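Long-range contacts in water-soluble chlorophyll protein (Brassicaceae, PDB 5HPZ), which binds chlorophyll a in a water-soluble assembly of four chains and shares its family with the Kunitz-type protease inhibitors: residues I20-S25 with K165-K170; L38-L43 with P88-L93. One frame throughout, in Å; residues are numbered along the deposited sequence.

Contact 1 of 2, residues I20-S25 with K165-K170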
loop_
_atom_site.group_PDB
_atom_site.type_symbol
_atom_site.label_atom_id
_atom_site.label_comp_id
_atom_site.label_asym_id
_atom_site.label_seq_id
_atom_site.Cartn_x
_atom_site.Cartn_y
_atom_site.Cartn_z
ATOM N N ILE A 20 -4.336 23.639 -10.034
ATOM C CA ILE A 20 -5.632 24.063 -9.516
ATOM C C ILE A 20 -5.619 24.075 -7.974
ATOM O O ILE A 20 -5.427 23.043 -7.324
ATOM C CB ILE A 20 -6.788 23.194 -10.003
ATOM C CG1 ILE A 20 -6.882 23.218 -11.543
ATOM C CG2 ILE A 20 -8.084 23.749 -9.448
ATOM C CD1 ILE A 20 -7.830 22.196 -12.142
ATOM N N GLN A 21 -5.820 25.247 -7.395
ATOM C CA GLN A 21 -5.676 25.396 -5.963
ATOM C C GLN A 21 -6.962 25.946 -5.357
ATOM O O GLN A 21 -7.424 26.973 -5.794
ATOM C CB GLN A 21 -4.489 26.267 -5.679
ATOM C CG GLN A 21 -3.219 25.403 -5.677
ATOM C CD GLN A 21 -1.963 26.213 -5.623
ATOM O OE1 GLN A 21 -1.993 27.386 -5.258
ATOM N NE2 GLN A 21 -0.862 25.617 -5.993
ATOM N N PRO A 22 -7.571 25.205 -4.414
ATOM C CA PRO A 22 -8.813 25.636 -3.813
ATOM C C PRO A 22 -8.634 26.919 -3.064
ATOM O O PRO A 22 -7.735 27.012 -2.262
ATOM C CB PRO A 22 -9.167 24.491 -2.849
ATOM C CG PRO A 22 -8.529 23.307 -3.454
ATOM C CD PRO A 22 -7.234 23.832 -3.997
ATOM N N ALA A 23 -9.478 27.896 -3.345
ATOM C CA ALA A 23 -9.363 29.181 -2.689
ATOM C C ALA A 23 -9.566 29.051 -1.172
ATOM O O ALA A 23 -10.166 28.097 -0.664
ATOM C CB ALA A 23 -10.357 30.150 -3.289
ATOM N N LYS A 24 -9.024 30.018 -0.444
ATOM C CA LYS A 24 -9.256 30.131 0.987
ATOM C C LYS A 24 -9.171 28.755 1.693
ATOM O O LYS A 24 -10.098 28.345 2.380
ATOM C CB LYS A 24 -10.611 30.817 1.234
ATOM N N SER A 25 -8.047 28.057 1.527
ATOM C CA SER A 25 -7.826 26.750 2.167
ATOM C C SER A 25 -6.437 26.627 2.838
ATOM O O SER A 25 -5.472 27.169 2.313
ATOM C CB SER A 25 -7.970 25.640 1.108
ATOM O OG SER A 25 -7.762 24.380 1.701
ATOM N N LYS A 165 -21.710 22.532 -1.502
ATOM C CA LYS A 165 -20.546 21.713 -1.696
ATOM C C LYS A 165 -19.594 22.193 -2.777
ATOM O O LYS A 165 -18.541 21.574 -2.984
ATOM C CB LYS A 165 -20.936 20.294 -1.972
ATOM C CG LYS A 165 -21.510 19.603 -0.762
ATOM C CD LYS A 165 -21.714 18.172 -1.147
ATOM C CE LYS A 165 -22.484 17.486 -0.054
ATOM N NZ LYS A 165 -23.324 16.440 -0.646
ATOM N N THR A 166 -19.922 23.293 -3.439
ATOM C CA THR A 166 -19.085 23.792 -4.542
ATOM C C THR A 166 -17.634 24.012 -4.120
ATOM O O THR A 166 -17.360 24.481 -3.020
ATOM C CB THR A 166 -19.686 25.071 -5.074
ATOM O OG1 THR A 166 -20.960 24.718 -5.622
ATOM C CG2 THR A 166 -18.811 25.699 -6.185
ATOM N N LEU A 167 -16.724 23.605 -4.991
ATOM C CA LEU A 167 -15.294 23.818 -4.798
ATOM C C LEU A 167 -14.875 25.064 -5.531
ATOM O O LEU A 167 -14.952 25.105 -6.758
ATOM C CB LEU A 167 -14.506 22.613 -5.322
ATOM C CG LEU A 167 -12.977 22.805 -5.167
ATOM C CD1 LEU A 167 -12.565 22.897 -3.698
ATOM C CD2 LEU A 167 -12.333 21.599 -5.852
ATOM N N PHE A 168 -14.412 26.064 -4.783
ATOM C CA PHE A 168 -13.919 27.294 -5.360
ATOM C C PHE A 168 -12.404 27.229 -5.527
ATOM O O PHE A 168 -11.685 26.871 -4.576
ATOM C CB PHE A 168 -14.389 28.494 -4.514
ATOM C CG PHE A 168 -15.888 28.611 -4.460
ATOM C CD1 PHE A 168 -16.602 29.010 -5.576
ATOM C CD2 PHE A 168 -16.593 28.275 -3.303
ATOM C CE1 PHE A 168 -17.984 29.098 -5.540
ATOM C CE2 PHE A 168 -17.979 28.344 -3.277
ATOM C CZ PHE A 168 -18.671 28.768 -4.385
ATOM N N VAL A 169 -11.935 27.587 -6.719
ATOM C CA VAL A 169 -10.519 27.440 -7.073
ATOM C C VAL A 169 -9.918 28.651 -7.718
ATOM O O VAL A 169 -10.597 29.477 -8.266
ATOM C CB VAL A 169 -10.301 26.249 -8.090
ATOM C CG1 VAL A 169 -10.857 24.975 -7.493
ATOM C CG2 VAL A 169 -10.999 26.515 -9.446
ATOM N N LYS A 170 -8.606 28.652 -7.731
ATOM C CA LYS A 170 -7.878 29.565 -8.561
ATOM C C LYS A 170 -6.810 28.743 -9.325
ATOM O O LYS A 170 -6.511 27.569 -8.957
ATOM C CB LYS A 170 -7.317 30.680 -7.707
ATOM C CG LYS A 170 -6.376 30.207 -6.619
ATOM C CD LYS A 170 -5.985 31.371 -5.711
ATOM C CE LYS A 170 -4.518 31.282 -5.285
ATOM N NZ LYS A 170 -4.056 29.939 -4.832
#

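Contact 2 of 2, residues L38-L43 with P88-L93. With 68G (13'2-hydroxyl-Chlorophyll a), chain C.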
loop_
_atom_site.group_PDB
_atom_site.type_symbol
_atom_site.label_atom_id
_atom_site.label_comp_id
_atom_site.label_asym_id
_atom_site.label_seq_id
_atom_site.Cartn_x
_atom_site.Cartn_y
_atom_site.Cartn_z
ATOM N N LEU A 38 -9.026 -1.839 -4.239
ATOM C CA LEU A 38 -8.695 -2.783 -5.295
ATOM C C LEU A 38 -10.003 -3.143 -6.014
ATOM O O LEU A 38 -10.956 -3.598 -5.348
ATOM C CB LEU A 38 -8.070 -4.001 -4.664
ATOM C CG LEU A 38 -7.078 -4.826 -5.469
ATOM C CD1 LEU A 38 -5.852 -4.012 -5.812
ATOM C CD2 LEU A 38 -6.671 -6.055 -4.681
ATOM N N PRO A 39 -10.099 -2.899 -7.328
ATOM C CA PRO A 39 -9.089 -2.203 -8.141
ATOM C C PRO A 39 -8.869 -0.722 -7.733
ATOM O O PRO A 39 -9.739 -0.112 -7.145
ATOM C CB PRO A 39 -9.674 -2.309 -9.596
ATOM C CG PRO A 39 -11.152 -2.478 -9.359
ATOM C CD PRO A 39 -11.270 -3.309 -8.129
ATOM N N PHE A 40 -7.667 -0.179 -7.943
ATOM C CA PHE A 40 -7.405 1.235 -7.565
ATOM C C PHE A 40 -7.516 2.199 -8.788
ATOM O O PHE A 40 -7.371 3.427 -8.630
ATOM C CB PHE A 40 -6.066 1.396 -6.811
ATOM C CG PHE A 40 -4.933 0.674 -7.463
ATOM C CD1 PHE A 40 -4.430 1.116 -8.698
ATOM C CD2 PHE A 40 -4.381 -0.458 -6.875
ATOM C CE1 PHE A 40 -3.423 0.422 -9.335
ATOM C CE2 PHE A 40 -3.344 -1.139 -7.496
ATOM C CZ PHE A 40 -2.882 -0.706 -8.735
ATOM N N CYS A 41 -7.780 1.635 -9.969
ATOM C CA CYS A 41 -8.045 2.387 -11.190
ATOM C C CYS A 41 -9.541 2.349 -11.500
ATOM O O CYS A 41 -10.151 1.336 -11.292
ATOM C CB CYS A 41 -7.349 1.696 -12.333
ATOM S SG CYS A 41 -5.573 1.596 -12.133
ATOM N N PRO A 42 -10.115 3.398 -12.055
ATOM C CA PRO A 42 -9.475 4.721 -12.241
ATOM C C PRO A 42 -9.260 5.472 -10.946
ATOM O O PRO A 42 -9.979 5.255 -9.986
ATOM C CB PRO A 42 -10.519 5.512 -13.060
ATOM C CG PRO A 42 -11.833 4.827 -12.813
ATOM C CD PRO A 42 -11.580 3.408 -12.337
ATOM N N LEU A 43 -8.216 6.283 -10.924
ATOM C CA LEU A 43 -7.869 7.142 -9.838
ATOM C C LEU A 43 -8.896 8.243 -9.656
ATOM O O LEU A 43 -9.590 8.672 -10.633
ATOM C CB LEU A 43 -6.538 7.814 -10.130
ATOM C CG LEU A 43 -5.362 6.859 -10.239
ATOM C CD1 LEU A 43 -4.160 7.676 -10.633
ATOM C CD2 LEU A 43 -5.087 6.134 -8.900
ATOM N N PRO A 88 2.715 5.940 -13.102
ATOM C CA PRO A 88 3.125 4.538 -13.014
ATOM C C PRO A 88 2.002 3.535 -12.793
ATOM O O PRO A 88 2.288 2.355 -12.602
ATOM C CB PRO A 88 4.057 4.528 -11.790
ATOM C CG PRO A 88 3.619 5.717 -10.967
ATOM C CD PRO A 88 3.128 6.737 -11.943
ATOM N N VAL A 89 0.751 3.995 -12.730
ATOM C CA VAL A 89 -0.389 3.098 -12.634
ATOM C C VAL A 89 -1.505 3.584 -13.534
ATOM O O VAL A 89 -1.487 4.742 -14.041
ATOM C CB VAL A 89 -0.927 2.982 -11.204
ATOM C CG1 VAL A 89 0.079 2.218 -10.361
ATOM C CG2 VAL A 89 -1.230 4.374 -10.637
ATOM N N CYS A 90 -2.451 2.681 -13.741
ATOM C CA CYS A 90 -3.648 2.968 -14.470
ATOM C C CYS A 90 -3.362 3.400 -15.914
ATOM O O CYS A 90 -4.021 4.297 -16.438
ATOM C CB CYS A 90 -4.502 4.012 -13.733
ATOM S SG CYS A 90 -4.937 3.487 -12.051
ATOM N N ASN A 91 -2.398 2.738 -16.558
ATOM C CA ASN A 91 -1.854 3.242 -17.828
ATOM C C ASN A 91 -2.725 3.024 -19.051
ATOM O O ASN A 91 -2.564 3.676 -20.067
ATOM C CB ASN A 91 -0.510 2.589 -18.050
ATOM C CG ASN A 91 0.520 3.141 -17.130
ATOM O OD1 ASN A 91 1.081 2.430 -16.265
ATOM N ND2 ASN A 91 0.763 4.447 -17.271
ATOM N N GLU A 92 -3.606 2.060 -18.974
ATOM C CA GLU A 92 -4.581 1.830 -20.011
ATOM C C GLU A 92 -5.678 2.890 -20.008
ATOM O O GLU A 92 -6.580 2.802 -20.832
ATOM C CB GLU A 92 -5.210 0.435 -19.835
ATOM C CG GLU A 92 -6.009 0.219 -18.522
ATOM C CD GLU A 92 -5.252 0.627 -17.224
ATOM O OE1 GLU A 92 -3.996 0.615 -17.197
ATOM O OE2 GLU A 92 -5.893 0.982 -16.219
ATOM N N LEU A 93 -5.625 3.880 -19.091
ATOM C CA LEU A 93 -6.626 4.955 -19.092
ATOM C C LEU A 93 -5.922 6.257 -19.311
ATOM O O LEU A 93 -4.781 6.398 -18.922
ATOM C CB LEU A 93 -7.408 5.006 -17.758
ATOM C CG LEU A 93 -8.309 3.838 -17.359
ATOM C CD1 LEU A 93 -8.749 3.935 -15.897
ATOM C CD2 LEU A 93 -9.526 3.781 -18.269
HETATM C C1 68G C . -1.344 13.381 2.400
HETATM C C2 68G C . 0.010 12.731 2.713
HETATM C C3 68G C . -0.008 11.541 3.569
HETATM C C4 68G C . -1.363 11.162 4.071
HETATM C C5 68G C . 1.244 10.803 4.051
HETATM C C6 68G C . 1.840 9.925 2.997
HETATM C C7 68G C . 0.895 8.911 2.448
HETATM C C8 68G C . 1.781 7.873 1.790
HETATM C C9 68G C . 2.522 8.390 0.533
HETATM C C10 68G C . 0.900 6.735 1.342
HETATM C C11 68G C . 1.150 5.633 2.285
HETATM C C12 68G C . 0.371 4.493 1.643
HETATM C C13 68G C . -0.436 3.860 2.777
HETATM C C14 68G C . 0.492 3.399 3.935
HETATM C C15 68G C . -1.217 2.684 2.154
HETATM C C16 68G C . -2.439 2.338 3.000
HETATM C C17 68G C . -3.075 1.209 2.205
HETATM C C18 68G C . -4.252 0.775 3.009
HETATM C C19 68G C . -5.273 0.166 2.078
HETATM C C20 68G C . -3.761 -0.329 3.948
HETATM O O2A 68G C . -2.297 12.489 1.727
HETATM C CGA 68G C . -3.105 13.303 0.998
HETATM O O1A 68G C . -3.142 14.541 1.085
HETATM C CBA 68G C . -3.930 12.593 -0.014
HETATM C CAA 68G C . -3.150 12.705 -1.365
HETATM C C2A 68G C . -1.851 11.831 -1.415
HETATM C C3A 68G C . -2.245 10.412 -1.442
HETATM C CMA 68G C . -1.215 9.708 -0.613
HETATM C C4A 68G C . -2.098 9.940 -2.822
HETATM C CHB 68G C . -2.370 8.722 -3.285
HETATM N NA 68G C . -1.543 10.924 -3.492
HETATM C C1A 68G C . -1.290 11.994 -2.727
HETATM C CHA 68G C . -0.639 13.064 -3.212
HETATM C CBD 68G C . -0.152 14.245 -2.552
HETATM C CGD 68G C . 0.733 13.931 -1.439
HETATM O O1D 68G C . 0.611 14.471 -0.314
HETATM O O2D 68G C . 1.694 13.009 -1.664
HETATM C CED 68G C . 2.489 12.753 -0.527
HETATM O O 68G C . -1.124 15.019 -1.958
HETATM C CAD 68G C . 0.526 14.995 -3.573
HETATM O OBD 68G C . 1.030 16.143 -3.387
HETATM C C3D 68G C . 0.479 14.283 -4.741
HETATM C C2D 68G C . 0.788 14.153 -6.061
HETATM C CMD 68G C . 1.495 15.069 -6.792
HETATM C C4D 68G C . -0.199 13.166 -4.476
HETATM N ND 68G C . -0.292 12.369 -5.527
HETATM C C1D 68G C . 0.330 12.982 -6.550
HETATM C CHD 68G C . 0.449 12.455 -7.830
HETATM C C4C 68G C . 0.082 11.262 -8.334
HETATM N NC 68G C . -0.637 10.349 -7.612
HETATM MG MG 68G C . -1.187 10.568 -5.652
HETATM C C3C 68G C . 0.242 10.705 -9.574
HETATM C CAC 68G C . 0.961 11.313 -10.758
HETATM C CBC 68G C . 2.470 10.976 -10.496
HETATM C C2C 68G C . -0.338 9.485 -9.579
HETATM C CMC 68G C . -0.358 8.654 -10.646
HETATM C C1C 68G C . -0.888 9.250 -8.351
HETATM C CHC 68G C . -1.548 8.182 -7.879
HETATM C C4B 68G C . -1.827 7.829 -6.603
HETATM N NB 68G C . -1.934 8.714 -5.603
HETATM C C1B 68G C . -2.214 8.078 -4.466
HETATM C C2B 68G C . -2.274 6.748 -4.762
HETATM C CMB 68G C . -2.529 5.763 -3.865
HETATM C C3B 68G C . -2.089 6.612 -6.086
HETATM C CAB 68G C . -2.011 5.533 -6.884
HETATM C CBB 68G C . -2.634 4.172 -6.654
#

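Contact 1 of 2, residues I20-S25 with K165-K170
F168 O is approached by two neighbouring groups of the other segment: A23 N donates a hydrogen bond of 2.7 Å to it, and the CA-H of P22 adds a contact in which P22 CA lies 3.2 Å from F168 O. The A23 donor stands tilted 34° from the carbonyl plane. Q21 and K170 form the antiparallel hydrogen-bonded pair. Its bond from Q21 N to K170 O spans 2.9 Å and is almost straight, with 178° at the hydrogen; the return bond from K170 N to Q21 O measures 2.8 Å. The side chains of this pair lie on the same face of the sheet. K170 bends at its end, and the turn at chi4 (-46°) places NZ at 3.3 Å from Q21 OE1, a weak bond, while Q21 NE2 is held separately by P54 O. Apolar contacts flank the backbone pairing: I20 CG2 packs 3.6 Å from V169 CB, and P22 CB meets L167 CD1 at 3.8 Å. V169 is the non-hydrogen-bonded partner of P22. The bridges join strand 18-22 to strand 169-173, the first and last strands of the chain, a pairing that closes the barrel of the Kunitz-type beta-trefoil.

Contact 2 of 2, residues L38-L43 with P88-L93
C41 and C90 are joined by a disulfide, with SG to SG at 2.0 Å, between segments 38-43 and 88-93, which share no hydrogen bond. Its torsion about the S-S bond is -92°, a left-handed turn close to the unstrained right angle. In both cysteines SG lies anti to the carbonyl carbon (chi1 near -60°), and with CB pointing toward the other segment the two sulfurs meet. The backbones around the bridge are unusual too: cis peptide bonds precede P39 and P42, and C90 has a positive phi, at the start of a type I beta turn that runs to L93 and is closed by L93 N bonding to C90 O.

C90 SG also meets the F40 ring at its edge, 5.4 Å from the ring centroid and 84° off the ring normal. L43 approaches the same sulfur with its CG, at 3.9 Å. The bridge therefore ties the loop between strands 30-33 and 44-47 of the beta-trefoil to the one between strands 78-82 and 97-99, and it does so beside the chlorophyll pocket. L43 belongs to that pocket: its CD2 lies 3.7 Å from CAB of the pigment's vinyl group, and its CD1 lies close to CHC and CMC. On the other loop, V89 CG2 comes within 4.0 Å of the same CAB. F40 CD1 is 4.1 Å from the vinyl end, CBB, and the side chains of F40 and V89 cross at about a right angle, with F40 CE1 4.0 Å from V89 CB.

Away from the pigment, L93 CD1 packs against P42 CB at 3.7 Å. The first residues of both segments meet other chains: L38 packs on P88 of the third subunit and P39 on L152 of the second, while P88 packs on L38 of the third subunit and L152 of the fourth.

In the fold
Contacts 1 and 2 lie on opposite sides of the chain's centre, with their own centres 26 Å apart and their nearest atoms about 14 Å apart, so they do not touch. Along the sequence, both loops of contact 2 fall within the long span of chain between the two segments of contact 1. Their distances from the bound pigments differ. In contact 2, F40 comes to about 4 Å from a bound chlorophyll and L43 is a pocket residue, whereas in contact 1 the Q21 side chain remains about 10 Å from a chlorophyll. No other subunit touches 20-25 or 165-170; segments 38-43 and 88-93 both meet neighbouring subunits.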